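Local coordinates for ADP/ATP-dependent NAD(P)H-hydrate dehydratase (Bacillus subtilis, PDB 3RPZ), which catalyses the ADP- or ATP-dependent dehydration of NADH and NADPH hydrates, returning the damaged nicotinamide cofactors to their usable form, at residues V243-A248 with P272-R277; H120-D125 with A136-P141; L34-S39 with T81-G86; G154-M159 with T184-K189. One frame throughout, in Å; residues are numbered along the deposited sequence.

Contact 1: residues V243-A248 with P272-R277; sequences VYLHGA and PRVWKR
Leu-245 meets Val-274 and Trp-275 with a different methyl for each, so the fork at the end of one leucine is shared between two consecutive residues of the opposing helix. Its CD1 stands over a face of the indole, 4.1 Å from Trp-275 CD2 and displaced toward the rim of the ring; the two side chains cross at nearly a right angle. The other branch runs past Val-274 in the opposite direction, with Leu-245 CD2 4.0 Å from Val-274 CG1. That same valine methyl also touches the next turn of the helix, where it comes to 3.9 Å from Ala-248 CB. Val-274 can serve both partners because CG1 lies anti to its backbone N (chi1 168°).

Residues 245 and 248 are three apart, so both face the helix 264-277. The short segments 243-248 and 272-277 have their axes 9.9 Å apart and inclined at 119°. Small Ala-248 lets the valine settle near the backbone, while Leu-245 is long enough to reach the tryptophan. Met-228 of helix 217-231 touches both Leu-245 and Trp-275, and the indole also meets the ring of His-260 of the second subunit at a shallow angle. On another side of helix 235-256, His-246 points away from this interface and touches the bound AMP.

No hydrogen bond joins the two segments. The helices meet here through methyl groups and an aromatic face, so at this crossing the fit of apolar surfaces, rather than directional bonds, probably holds the two segments together.

Contact 2: residues H120-D125 with A136-P141; sequences HVLTAD and AKRTYP
A single methyl, Leu-122 CD1, carries this contact, touching Pro-141, Arg-138 and Tyr-140 at once. It comes closest to the proline ring, 3.9 Å from Pro-141 CD, with the two side chains crossing at about a right angle. It also lies over a face of the Arg-138 guanidinium, 4.1 Å from Arg-138 NH2, and beside the rim of the phenol ring, 4.3 Å from Tyr-140 CD2 and near the ring plane. An aliphatic group suits this place, since the face of a guanidinium offers no hydrogen bond and packs readily against carbon.

In this α/β fold, helix 112-121 leads through a type I turn, Val-121 to Ala-124, toward strand 128-130, and residues 136-141 belong to the loop that follows that strand. Leu-122 occupies the turn, which is closed by Ala-124 N bonding to Val-121 O at 2.9 Å.

What keeps the guanidinium face turned to the leucine is the bonding in its plane. NE and NH2 of Arg-138 both donate to Thr-139 O, at 2.8 Å from NE and 3.1 Å from NH2. The arginine reaches back to its neighbour's carbonyl because CG sits between the backbone N and the carbonyl carbon (chi1 64°) and the chain bends again at chi3. NH1 turns to helix 112-121, forming a salt bridge with Asp-119 and a hydrogen bond with Gln-115. Arg-143, just beyond the loop segment, donates to Leu-122 O.

Contact 3: residues L34-S39 with T81-G86; sequences LLLAGS and TYWRDG. With NPW (beta-6-hydroxy-1,4,5,6-tetrahydronicotinamide adenine dinucleotide phosphate), chain D.
Trp-83 and Gly-86, the residues that face Leu-34 and Leu-36, are joined by a weak hydrogen bond, 2.9 Å from Gly-86 N to Trp-83 O, which closes a type II turn. The turn folds the glycine back over the indole, its CA 3.5 Å above the plane near the rim. Glycine suits this place because a CB would press on Trp-83 O; Leu-36 rests on the bare backbone, CD2 3.9 Å from Gly-86 C.

Leu-34 comes to the edge of the same ring. Its CD1 is 4.1 Å from Trp-83 CE3 and its CD2 4.2 Å from Trp-83 CZ3, so both methyls meet the benzene half. The indole extends toward them because CG is anti to the backbone N (chi1 -180°).

The two strands, 32-36 and 81-84, are not neighbours in the sheet: strand 60-65 runs between them, parallel to both, and the leucines and tryptophan meet across one of its faces, where Val-62 packs. Strand 81-84 is outermost within the chain, and Arg-84 there makes salt bridges with Glu-67 and with Asp-41 of the second subunit. At its start, Thr-81 presents its methyl to the hydrated cofactor, CG2 3.4 Å from NPW C7C.

Contact 4: residues G154-M159 with T184-K189; sequences GEFFRM and TVIVLK. With AMP (adenosine monophosphate), chain C.
Phe-156 packs against Leu-188 and Ile-186, two residues apart and thus on the same face of strand 185-188. Leu-188 CD1 sits in the angle between ring and stem, 3.9 Å from Phe-156 CB and 3.9 Å from Phe-156 CD2. Farther out, Ile-186 CD1 comes to 4.2 Å from Phe-156 CE2. Both aliphatic chains cross the phenylalanine at about a right angle, and its ring reaches the strand because CG lies anti to the backbone N (chi1 -166°). Met-159, one turn on, adds its CE beside Ile-186 CD1. Trp-178 of helix 171-182 meets the phenylalanine ring edge-to-face and covers Ile-186, so these buried apolar residues fill the layer between helices and sheet.

The other end of the contact is looser and polar. Glu-155 OE1 and Lys-189 NZ are 4.5 Å apart, too far for a salt bridge, and a water lies between them. It donates to Glu-155 OE1 at 2.7 Å and accepts a weak bond from Lys-189 NZ. The lysine, bent at chi2 and chi3, lays its carbons along the ribose and gives a further bond, 2.9 Å from Lys-189 NZ to O3P of AMP; Thr-150 O takes another.

Gly-154 touches the hydrated cofactor, so strand end and helix start border both ligands. The arrangement is that of an α/β nucleotide site of the ribokinase-like fold, with binding groups gathered at the strand ends.

How the contacts relate
Contacts 3 and 4 both involve the large mixed sheet, at different places along it. Contact 1 joins two helices and contact 2 a helix end to a loop; contact 2, partly exposed, lies on the opposite side of the chain's centre from contact 1. Contacts 1, 3 and 4 are buried. Contacts 1 and 3 meet through apolar groups, contact 4 adds a water-bridged polar end at the AMP site, and contact 2 a charged guanidinium. Ligands mark contacts 3 and 4, while contact 1 touches AMP through His-246 alone; contacts 1 and 3 also reach the second subunit. Contact 4 links its neighbours: Val-187 packs on Val-243 of contact 1, and Thr-184 on Tyr-140 of contact 2, whose Val-121 meets Leu-36 of contact 3.

Contact 1: residues V243-A248 with P272-R277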
# COMPACT_ATOMS: atom_id res chain seq x y z
N VAL A 243 -12.95 -19.83 12.56
CA VAL A 243 -13.61 -18.98 13.56
C VAL A 243 -12.65 -18.79 14.77
O VAL A 243 -12.45 -17.66 15.27
CB VAL A 243 -14.91 -19.60 14.01
CG1 VAL A 243 -15.52 -18.81 15.15
CG2 VAL A 243 -15.88 -19.63 12.83
N TYR A 244 -11.98 -19.86 15.17
CA TYR A 244 -11.06 -19.80 16.31
C TYR A 244 -9.87 -18.90 16.04
O TYR A 244 -9.55 -18.02 16.82
CB TYR A 244 -10.57 -21.22 16.69
CG TYR A 244 -9.72 -21.29 17.91
CD1 TYR A 244 -8.42 -20.83 17.90
CD2 TYR A 244 -10.22 -21.80 19.08
CE1 TYR A 244 -7.63 -20.87 19.06
CE2 TYR A 244 -9.44 -21.86 20.22
CZ TYR A 244 -8.16 -21.37 20.18
OH TYR A 244 -7.38 -21.43 21.38
N LEU A 245 -9.21 -19.11 14.92
CA LEU A 245 -8.02 -18.32 14.62
C LEU A 245 -8.35 -16.86 14.37
O LEU A 245 -7.57 -16.00 14.72
CB LEU A 245 -7.22 -18.96 13.48
CG LEU A 245 -6.52 -20.26 13.87
CD1 LEU A 245 -5.92 -20.97 12.65
CD2 LEU A 245 -5.44 -20.09 14.96
N HIS A 246 -9.50 -16.59 13.74
CA HIS A 246 -9.98 -15.20 13.55
C HIS A 246 -10.05 -14.49 14.90
O HIS A 246 -9.48 -13.40 15.04
CB HIS A 246 -11.31 -15.28 12.84
CG HIS A 246 -12.04 -14.00 12.63
ND1 HIS A 246 -13.06 -13.59 13.48
CD2 HIS A 246 -11.95 -13.07 11.64
CE1 HIS A 246 -13.58 -12.46 12.97
NE2 HIS A 246 -12.94 -12.14 11.86
N GLY A 247 -10.63 -15.14 15.90
CA GLY A 247 -10.69 -14.54 17.23
C GLY A 247 -9.32 -14.44 17.87
O GLY A 247 -9.00 -13.45 18.54
N ALA A 248 -8.47 -15.46 17.70
CA ALA A 248 -7.13 -15.45 18.27
C ALA A 248 -6.30 -14.29 17.74
O ALA A 248 -5.44 -13.76 18.45
CB ALA A 248 -6.43 -16.80 18.03
N PRO A 272 -0.55 -15.04 10.02
CA PRO A 272 0.66 -15.89 9.81
C PRO A 272 1.38 -16.31 11.09
O PRO A 272 1.74 -17.47 11.24
CB PRO A 272 1.53 -15.02 8.90
CG PRO A 272 0.53 -14.25 8.07
CD PRO A 272 -0.55 -13.90 9.11
N ARG A 273 1.56 -15.36 12.00
CA ARG A 273 2.27 -15.62 13.25
C ARG A 273 1.37 -16.38 14.24
O ARG A 273 1.87 -17.26 14.98
CB ARG A 273 2.80 -14.33 13.86
CG ARG A 273 4.05 -13.82 13.21
CD ARG A 273 4.62 -12.54 13.93
NE ARG A 273 5.84 -12.11 13.24
CZ ARG A 273 7.05 -12.57 13.51
NH1 ARG A 273 7.25 -13.46 14.48
NH2 ARG A 273 8.09 -12.12 12.80
N VAL A 274 0.10 -16.03 14.26
CA VAL A 274 -0.83 -16.72 15.15
C VAL A 274 -0.97 -18.18 14.78
O VAL A 274 -0.85 -19.07 15.63
CB VAL A 274 -2.14 -15.99 15.20
CG1 VAL A 274 -3.23 -16.83 15.88
CG2 VAL A 274 -1.99 -14.63 15.90
N TRP A 275 -1.15 -18.48 13.51
CA TRP A 275 -1.30 -19.84 13.07
C TRP A 275 -0.04 -20.64 13.40
O TRP A 275 -0.13 -21.77 13.85
CB TRP A 275 -1.63 -19.85 11.55
CG TRP A 275 -2.02 -21.14 10.91
CD1 TRP A 275 -1.65 -22.41 11.22
CD2 TRP A 275 -2.91 -21.24 9.81
NE1 TRP A 275 -2.22 -23.32 10.34
CE2 TRP A 275 -3.02 -22.61 9.47
CE3 TRP A 275 -3.60 -20.30 9.07
CZ2 TRP A 275 -3.83 -23.05 8.40
CZ3 TRP A 275 -4.39 -20.73 8.03
CH2 TRP A 275 -4.48 -22.09 7.71
N LYS A 276 1.15 -20.08 13.24
CA LYS A 276 2.39 -20.78 13.58
C LYS A 276 2.40 -21.29 15.04
O LYS A 276 2.92 -22.35 15.30
CB LYS A 276 3.56 -19.86 13.34
CG LYS A 276 4.97 -20.40 13.66
CD LYS A 276 5.39 -21.50 12.64
CE LYS A 276 6.77 -22.10 12.98
NZ LYS A 276 7.16 -23.14 12.00
N ARG A 277 1.82 -20.51 15.94
CA ARG A 277 1.77 -20.84 17.37
C ARG A 277 1.05 -22.13 17.64
O ARG A 277 1.28 -22.79 18.68
CB ARG A 277 1.04 -19.74 18.15
CG ARG A 277 1.04 -19.98 19.66
CD ARG A 277 0.77 -18.70 20.40
NE ARG A 277 -0.64 -18.52 20.73
CZ ARG A 277 -1.29 -19.27 21.61
NH1 ARG A 277 -0.67 -20.27 22.23
NH2 ARG A 277 -2.56 -19.03 21.87

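Contact 2: residues H120-D125 with A136-P141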
# COMPACT_ATOMS: atom_id res chain seq x y z
N HIS A 120 -27.23 -21.00 -8.64
CA HIS A 120 -26.29 -21.59 -9.58
C HIS A 120 -25.05 -22.18 -8.91
O HIS A 120 -24.63 -23.26 -9.28
CB HIS A 120 -25.93 -20.59 -10.69
CG HIS A 120 -27.04 -20.35 -11.63
ND1 HIS A 120 -27.57 -21.35 -12.41
CD2 HIS A 120 -27.71 -19.22 -11.96
CE1 HIS A 120 -28.54 -20.86 -13.16
NE2 HIS A 120 -28.67 -19.58 -12.88
N VAL A 121 -24.48 -21.47 -7.97
CA VAL A 121 -23.27 -21.97 -7.26
C VAL A 121 -23.57 -23.26 -6.51
O VAL A 121 -22.76 -24.17 -6.50
CB VAL A 121 -22.77 -20.93 -6.37
CG1 VAL A 121 -21.85 -21.49 -5.24
CG2 VAL A 121 -22.09 -19.80 -7.27
N LEU A 122 -24.78 -23.40 -6.00
CA LEU A 122 -25.12 -24.61 -5.25
C LEU A 122 -25.20 -25.87 -6.12
O LEU A 122 -25.21 -26.97 -5.60
CB LEU A 122 -26.41 -24.42 -4.48
CG LEU A 122 -26.42 -23.42 -3.34
CD1 LEU A 122 -27.74 -23.07 -2.72
CD2 LEU A 122 -25.46 -23.93 -2.23
N THR A 123 -25.24 -25.74 -7.44
CA THR A 123 -25.20 -26.91 -8.27
C THR A 123 -23.77 -27.44 -8.43
O THR A 123 -23.60 -28.56 -8.88
CB THR A 123 -25.87 -26.68 -9.66
OG1 THR A 123 -25.02 -25.87 -10.46
CG2 THR A 123 -27.24 -26.06 -9.49
N ALA A 124 -22.76 -26.66 -8.01
CA ALA A 124 -21.35 -27.14 -7.97
C ALA A 124 -21.22 -28.22 -6.90
O ALA A 124 -22.03 -28.31 -6.01
CB ALA A 124 -20.39 -25.98 -7.69
N ASP A 125 -20.20 -29.06 -7.03
CA ASP A 125 -19.92 -30.08 -6.02
C ASP A 125 -18.72 -29.60 -5.22
O ASP A 125 -17.57 -30.00 -5.45
CB ASP A 125 -19.59 -31.45 -6.65
CG ASP A 125 -20.78 -32.08 -7.38
OD1 ASP A 125 -20.49 -32.89 -8.27
OD2 ASP A 125 -21.96 -31.80 -7.11
N ALA A 136 -30.57 -14.79 3.08
CA ALA A 136 -31.98 -14.47 2.93
C ALA A 136 -32.78 -15.58 3.57
O ALA A 136 -32.27 -16.64 3.89
CB ALA A 136 -32.33 -14.37 1.41
N LYS A 137 -34.08 -15.34 3.72
CA LYS A 137 -35.03 -16.37 4.17
C LYS A 137 -35.28 -17.28 3.00
O LYS A 137 -35.86 -16.85 2.00
CB LYS A 137 -36.31 -15.73 4.70
CG LYS A 137 -37.33 -16.75 5.23
CD LYS A 137 -38.56 -16.07 5.86
CE LYS A 137 -38.17 -15.26 7.12
NZ LYS A 137 -39.31 -14.73 7.99
N ARG A 138 -34.84 -18.53 3.10
CA ARG A 138 -34.94 -19.46 1.99
C ARG A 138 -34.67 -20.88 2.48
O ARG A 138 -34.37 -21.08 3.64
CB ARG A 138 -33.96 -19.10 0.87
CG ARG A 138 -32.49 -19.18 1.26
CD ARG A 138 -31.54 -19.17 0.12
NE ARG A 138 -31.73 -20.36 -0.71
CZ ARG A 138 -31.43 -20.46 -1.99
NH1 ARG A 138 -30.95 -19.42 -2.67
NH2 ARG A 138 -31.62 -21.62 -2.58
N THR A 139 -34.83 -21.85 1.59
CA THR A 139 -34.42 -23.22 1.85
C THR A 139 -33.32 -23.60 0.86
O THR A 139 -32.97 -22.81 -0.04
CB THR A 139 -35.60 -24.19 1.77
OG1 THR A 139 -36.15 -24.14 0.47
CG2 THR A 139 -36.68 -23.79 2.81
N TYR A 140 -32.72 -24.77 1.07
CA TYR A 140 -31.53 -25.18 0.37
C TYR A 140 -31.71 -26.55 -0.23
O TYR A 140 -32.33 -27.40 0.38
CB TYR A 140 -30.33 -25.15 1.33
CG TYR A 140 -30.13 -23.76 1.89
CD1 TYR A 140 -30.79 -23.35 3.05
CD2 TYR A 140 -29.36 -22.83 1.21
CE1 TYR A 140 -30.64 -22.07 3.50
CE2 TYR A 140 -29.20 -21.56 1.67
CZ TYR A 140 -29.83 -21.18 2.81
OH TYR A 140 -29.67 -19.87 3.25
N PRO A 141 -31.21 -26.77 -1.44
CA PRO A 141 -31.41 -28.05 -2.10
C PRO A 141 -30.51 -29.14 -1.53
O PRO A 141 -29.40 -28.86 -1.07
CB PRO A 141 -30.96 -27.74 -3.53
CG PRO A 141 -29.93 -26.69 -3.38
CD PRO A 141 -30.39 -25.84 -2.24

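Contact 3: residues L34-S39 with T81-G86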
# COMPACT_ATOMS: atom_id res chain seq x y z
N LEU A 34 -13.26 -19.82 -5.31
CA LEU A 34 -13.96 -18.69 -5.89
C LEU A 34 -14.58 -17.85 -4.81
O LEU A 34 -15.31 -18.37 -3.96
CB LEU A 34 -15.04 -19.18 -6.83
CG LEU A 34 -15.86 -18.11 -7.54
CD1 LEU A 34 -15.05 -17.23 -8.52
CD2 LEU A 34 -17.04 -18.75 -8.29
N LEU A 35 -14.35 -16.54 -4.88
CA LEU A 35 -14.94 -15.56 -3.98
C LEU A 35 -15.80 -14.60 -4.80
O LEU A 35 -15.28 -13.90 -5.68
CB LEU A 35 -13.85 -14.75 -3.25
CG LEU A 35 -14.37 -13.58 -2.41
CD1 LEU A 35 -15.24 -14.00 -1.25
CD2 LEU A 35 -13.20 -12.75 -1.89
N LEU A 36 -17.09 -14.56 -4.49
CA LEU A 36 -18.07 -13.71 -5.14
C LEU A 36 -18.45 -12.63 -4.15
O LEU A 36 -19.17 -12.84 -3.20
CB LEU A 36 -19.27 -14.53 -5.64
CG LEU A 36 -18.97 -15.58 -6.67
CD1 LEU A 36 -20.26 -16.29 -7.08
CD2 LEU A 36 -18.30 -14.97 -7.95
N ALA A 37 -17.88 -11.43 -4.33
CA ALA A 37 -17.93 -10.40 -3.29
C ALA A 37 -17.60 -9.05 -3.88
O ALA A 37 -16.94 -8.97 -4.91
CB ALA A 37 -16.91 -10.71 -2.16
N GLY A 38 -18.00 -7.99 -3.15
CA GLY A 38 -17.63 -6.62 -3.53
C GLY A 38 -18.56 -5.98 -4.53
O GLY A 38 -18.91 -6.61 -5.52
N SER A 39 -18.96 -4.75 -4.27
CA SER A 39 -19.82 -4.02 -5.17
C SER A 39 -19.39 -2.56 -5.17
O SER A 39 -18.53 -2.19 -4.41
CB SER A 39 -21.30 -4.22 -4.86
OG SER A 39 -21.62 -3.72 -3.61
N THR A 81 -6.54 -13.76 -9.01
CA THR A 81 -6.98 -13.48 -10.37
C THR A 81 -8.50 -13.24 -10.37
O THR A 81 -9.12 -13.32 -9.30
CB THR A 81 -6.61 -14.56 -11.36
OG1 THR A 81 -7.35 -15.75 -11.03
CG2 THR A 81 -5.08 -14.80 -11.37
N TYR A 82 -9.07 -12.92 -11.52
CA TYR A 82 -10.43 -12.36 -11.56
C TYR A 82 -11.33 -13.06 -12.57
O TYR A 82 -10.89 -13.47 -13.63
CB TYR A 82 -10.37 -10.85 -11.84
CG TYR A 82 -9.62 -10.17 -10.77
CD1 TYR A 82 -10.21 -9.85 -9.55
CD2 TYR A 82 -8.27 -9.96 -10.92
CE1 TYR A 82 -9.45 -9.35 -8.49
CE2 TYR A 82 -7.50 -9.49 -9.85
CZ TYR A 82 -8.11 -9.18 -8.66
OH TYR A 82 -7.41 -8.75 -7.55
N TRP A 83 -12.59 -13.12 -12.19
CA TRP A 83 -13.69 -13.45 -13.07
C TRP A 83 -14.49 -12.15 -13.15
O TRP A 83 -15.15 -11.73 -12.20
CB TRP A 83 -14.51 -14.60 -12.52
CG TRP A 83 -15.69 -14.98 -13.42
CD1 TRP A 83 -15.81 -14.72 -14.75
CD2 TRP A 83 -16.83 -15.71 -13.02
NE1 TRP A 83 -17.00 -15.26 -15.22
CE2 TRP A 83 -17.63 -15.88 -14.17
CE3 TRP A 83 -17.24 -16.27 -11.82
CZ2 TRP A 83 -18.85 -16.55 -14.12
CZ3 TRP A 83 -18.47 -16.97 -11.79
CH2 TRP A 83 -19.23 -17.09 -12.93
N ARG A 84 -14.31 -11.44 -14.26
CA ARG A 84 -14.79 -10.09 -14.40
C ARG A 84 -16.35 -10.09 -14.35
O ARG A 84 -17.00 -10.82 -15.11
CB ARG A 84 -14.25 -9.51 -15.72
CG ARG A 84 -14.62 -8.10 -15.95
CD ARG A 84 -13.74 -7.53 -17.12
NE ARG A 84 -12.32 -7.58 -16.78
CZ ARG A 84 -11.64 -6.61 -16.17
NH1 ARG A 84 -12.15 -5.40 -16.02
NH2 ARG A 84 -10.40 -6.83 -15.74
N ASP A 85 -16.89 -9.26 -13.45
CA ASP A 85 -18.35 -9.22 -13.17
C ASP A 85 -18.86 -10.60 -12.82
O ASP A 85 -20.01 -10.94 -13.12
CB ASP A 85 -19.12 -8.59 -14.33
CG ASP A 85 -18.84 -7.13 -14.46
OD1 ASP A 85 -18.77 -6.43 -13.42
OD2 ASP A 85 -18.69 -6.68 -15.61
N GLY A 86 -18.04 -11.41 -12.12
CA GLY A 86 -18.39 -12.76 -11.89
C GLY A 86 -19.66 -13.03 -11.07
O GLY A 86 -20.35 -14.00 -11.36
P NPW D . -3.34 -30.51 -10.98
O1 NPW D . -4.57 -30.14 -11.77
O2 NPW D . -3.11 -29.82 -9.68
O3 NPW D . -3.12 -32.03 -10.84
PA NPW D . -2.09 -23.85 -15.30
PB NPW D . -1.28 -21.62 -13.61
C1A NPW D . -0.46 -28.82 -13.01
C1B NPW D . -1.06 -16.95 -14.21
N1C NPW D . -1.10 -16.65 -12.80
N1D NPW D . 2.88 -31.26 -10.02
C2A NPW D . -1.84 -28.81 -12.34
O2A NPW D . -2.09 -30.14 -11.94
C2B NPW D . 0.24 -17.59 -14.70
O2B NPW D . 1.29 -16.66 -14.80
C2C NPW D . -1.44 -15.49 -12.31
C2D NPW D . 1.87 -31.74 -10.76
C3A NPW D . -2.74 -28.33 -13.46
O3A NPW D . -3.09 -29.38 -14.39
C3B NPW D . -0.26 -18.12 -16.06
O3B NPW D . -0.22 -17.02 -16.99
C3C NPW D . -1.66 -15.04 -11.11
N3D NPW D . 1.00 -31.05 -11.53
C4B NPW D . -1.72 -18.50 -15.75
O4B NPW D . -2.09 -17.90 -14.47
C4C NPW D . -1.56 -16.08 -10.00
C4D NPW D . 1.29 -29.75 -11.53
O4D NPW D . -0.51 -27.70 -13.90
C4E NPW D . -1.84 -27.33 -14.16
C5A NPW D . 2.32 -29.13 -10.76
C5B NPW D . -1.93 -20.01 -15.64
O5B NPW D . -0.93 -20.60 -14.81
C5C NPW D . -1.77 -17.47 -10.59
C5E NPW D . -2.02 -25.90 -13.62
O5E NPW D . -1.35 -25.01 -14.51
C6C NPW D . -0.82 -17.72 -11.79
O6C NPW D . 0.56 -17.69 -11.44
C6D NPW D . 3.18 -29.94 -9.95
N6D NPW D . 4.19 -29.52 -9.20
N7A NPW D . 2.35 -27.75 -10.90
C7C NPW D . -1.89 -13.66 -10.79
N7C NPW D . -2.06 -13.32 -9.52
O7C NPW D . -1.99 -12.81 -11.71
C8A NPW D . 1.30 -27.50 -11.77
N9A NPW D . 0.70 -28.74 -12.13
OA1 NPW D . -3.45 -24.23 -15.72
OA2 NPW D . -1.06 -23.54 -16.26
OA3 NPW D . -2.31 -22.68 -14.21
OB1 NPW D . 0.01 -22.20 -13.22
OB2 NPW D . -2.09 -20.93 -12.56

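Contact 4: residues G154-M159 with T184-K189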
# COMPACT_ATOMS: atom_id res chain seq x y z
N GLY A 154 -28.45 -10.02 13.36
CA GLY A 154 -29.35 -9.32 12.48
C GLY A 154 -29.67 -10.14 11.25
O GLY A 154 -30.83 -10.20 10.80
N GLU A 155 -28.67 -10.78 10.68
CA GLU A 155 -28.84 -11.62 9.51
C GLU A 155 -29.65 -12.86 9.89
O GLU A 155 -30.45 -13.35 9.08
CB GLU A 155 -27.49 -11.99 8.90
CG GLU A 155 -26.89 -10.81 8.15
CD GLU A 155 -25.41 -10.79 7.99
OE1 GLU A 155 -24.67 -11.51 8.70
OE2 GLU A 155 -24.92 -9.97 7.15
N PHE A 156 -29.44 -13.38 11.09
CA PHE A 156 -30.21 -14.54 11.53
C PHE A 156 -31.69 -14.20 11.64
O PHE A 156 -32.55 -14.99 11.25
CB PHE A 156 -29.67 -15.03 12.88
CG PHE A 156 -30.17 -16.42 13.27
CD1 PHE A 156 -31.34 -16.55 13.99
CD2 PHE A 156 -29.46 -17.53 12.98
CE1 PHE A 156 -31.83 -17.82 14.34
CE2 PHE A 156 -29.91 -18.82 13.36
CZ PHE A 156 -31.10 -18.93 14.05
N PHE A 157 -32.01 -13.00 12.11
CA PHE A 157 -33.39 -12.52 12.13
C PHE A 157 -33.96 -12.45 10.72
O PHE A 157 -35.08 -12.93 10.45
CB PHE A 157 -33.44 -11.17 12.81
CG PHE A 157 -34.76 -10.46 12.68
CD1 PHE A 157 -35.95 -11.08 13.06
CD2 PHE A 157 -34.80 -9.18 12.19
CE1 PHE A 157 -37.17 -10.41 12.96
CE2 PHE A 157 -36.01 -8.52 12.06
CZ PHE A 157 -37.18 -9.13 12.46
N ARG A 158 -33.17 -11.95 9.79
CA ARG A 158 -33.64 -11.91 8.42
C ARG A 158 -33.92 -13.32 7.86
O ARG A 158 -34.86 -13.52 7.13
CB ARG A 158 -32.62 -11.20 7.52
CG ARG A 158 -33.03 -11.14 6.08
CD ARG A 158 -32.24 -10.09 5.31
NE ARG A 158 -30.94 -10.56 4.89
CZ ARG A 158 -29.79 -10.01 5.25
NH1 ARG A 158 -29.78 -8.97 6.06
NH2 ARG A 158 -28.66 -10.50 4.80
N MET A 159 -33.07 -14.27 8.20
CA MET A 159 -33.18 -15.66 7.72
C MET A 159 -34.37 -16.41 8.30
O MET A 159 -34.92 -17.28 7.64
CB MET A 159 -31.94 -16.45 8.12
CG MET A 159 -30.71 -16.11 7.34
SD MET A 159 -29.19 -16.65 8.17
CE MET A 159 -29.59 -18.36 8.47
N THR A 184 -28.07 -26.87 6.95
CA THR A 184 -26.86 -26.12 6.67
C THR A 184 -26.05 -25.98 7.94
O THR A 184 -26.56 -26.09 9.07
CB THR A 184 -27.18 -24.70 6.18
OG1 THR A 184 -27.83 -23.96 7.21
CG2 THR A 184 -28.05 -24.69 4.99
N VAL A 185 -24.75 -25.72 7.79
CA VAL A 185 -23.94 -25.25 8.90
C VAL A 185 -24.41 -23.82 9.20
O VAL A 185 -24.64 -23.04 8.25
CB VAL A 185 -22.44 -25.27 8.57
CG1 VAL A 185 -21.59 -24.83 9.80
CG2 VAL A 185 -22.03 -26.68 8.10
N ILE A 186 -24.47 -23.43 10.48
CA ILE A 186 -24.71 -22.03 10.84
C ILE A 186 -23.64 -21.60 11.79
O ILE A 186 -23.50 -22.18 12.88
CB ILE A 186 -26.11 -21.78 11.45
CG1 ILE A 186 -27.19 -22.16 10.46
CG2 ILE A 186 -26.27 -20.27 11.81
CD1 ILE A 186 -28.60 -21.95 10.93
N VAL A 187 -22.87 -20.58 11.40
CA VAL A 187 -21.90 -19.89 12.21
C VAL A 187 -22.61 -18.63 12.67
O VAL A 187 -22.71 -17.67 11.93
CB VAL A 187 -20.62 -19.55 11.46
CG1 VAL A 187 -19.65 -18.81 12.36
CG2 VAL A 187 -19.98 -20.82 10.88
N LEU A 188 -23.20 -18.68 13.87
CA LEU A 188 -23.95 -17.56 14.42
C LEU A 188 -22.97 -16.70 15.20
O LEU A 188 -22.54 -17.06 16.33
CB LEU A 188 -25.10 -18.02 15.31
CG LEU A 188 -25.84 -16.92 16.05
CD1 LEU A 188 -26.50 -15.96 15.04
CD2 LEU A 188 -26.90 -17.48 17.01
N LYS A 189 -22.65 -15.58 14.63
CA LYS A 189 -21.58 -14.74 15.13
C LYS A 189 -21.99 -13.95 16.38
O LYS A 189 -23.17 -13.86 16.75
CB LYS A 189 -21.10 -13.85 13.97
CG LYS A 189 -20.28 -14.68 13.00
CD LYS A 189 -20.48 -14.58 11.49
CE LYS A 189 -20.05 -13.23 11.07
NZ LYS A 189 -20.44 -12.77 9.65
P AMP C . -19.84 -9.04 10.96
O1P AMP C . -18.72 -8.10 10.39
O2P AMP C . -20.80 -8.17 11.67
O3P AMP C . -20.35 -9.87 9.81
O5' AMP C . -19.02 -10.04 11.77
C5' AMP C . -18.37 -9.62 13.03
C4' AMP C . -17.32 -10.60 13.40
O4' AMP C . -16.58 -10.12 14.57
C3' AMP C . -17.82 -11.98 13.76
O3' AMP C . -16.79 -12.93 13.55
C2' AMP C . -18.08 -11.75 15.26
O2' AMP C . -18.26 -12.96 16.01
C1' AMP C . -16.82 -11.01 15.66
N9 AMP C . -17.03 -10.13 16.82
C8 AMP C . -17.60 -8.91 16.81
N7 AMP C . -17.66 -8.37 18.07
C5 AMP C . -17.08 -9.30 18.85
C6 AMP C . -16.83 -9.40 20.31
N6 AMP C . -17.22 -8.38 21.10
N1 AMP C . -16.25 -10.52 20.72
C2 AMP C . -15.87 -11.52 19.92
N3 AMP C . -16.08 -11.53 18.57
C4 AMP C . -16.68 -10.46 18.12
O HOH W 1 -22.11 -11.24 7.93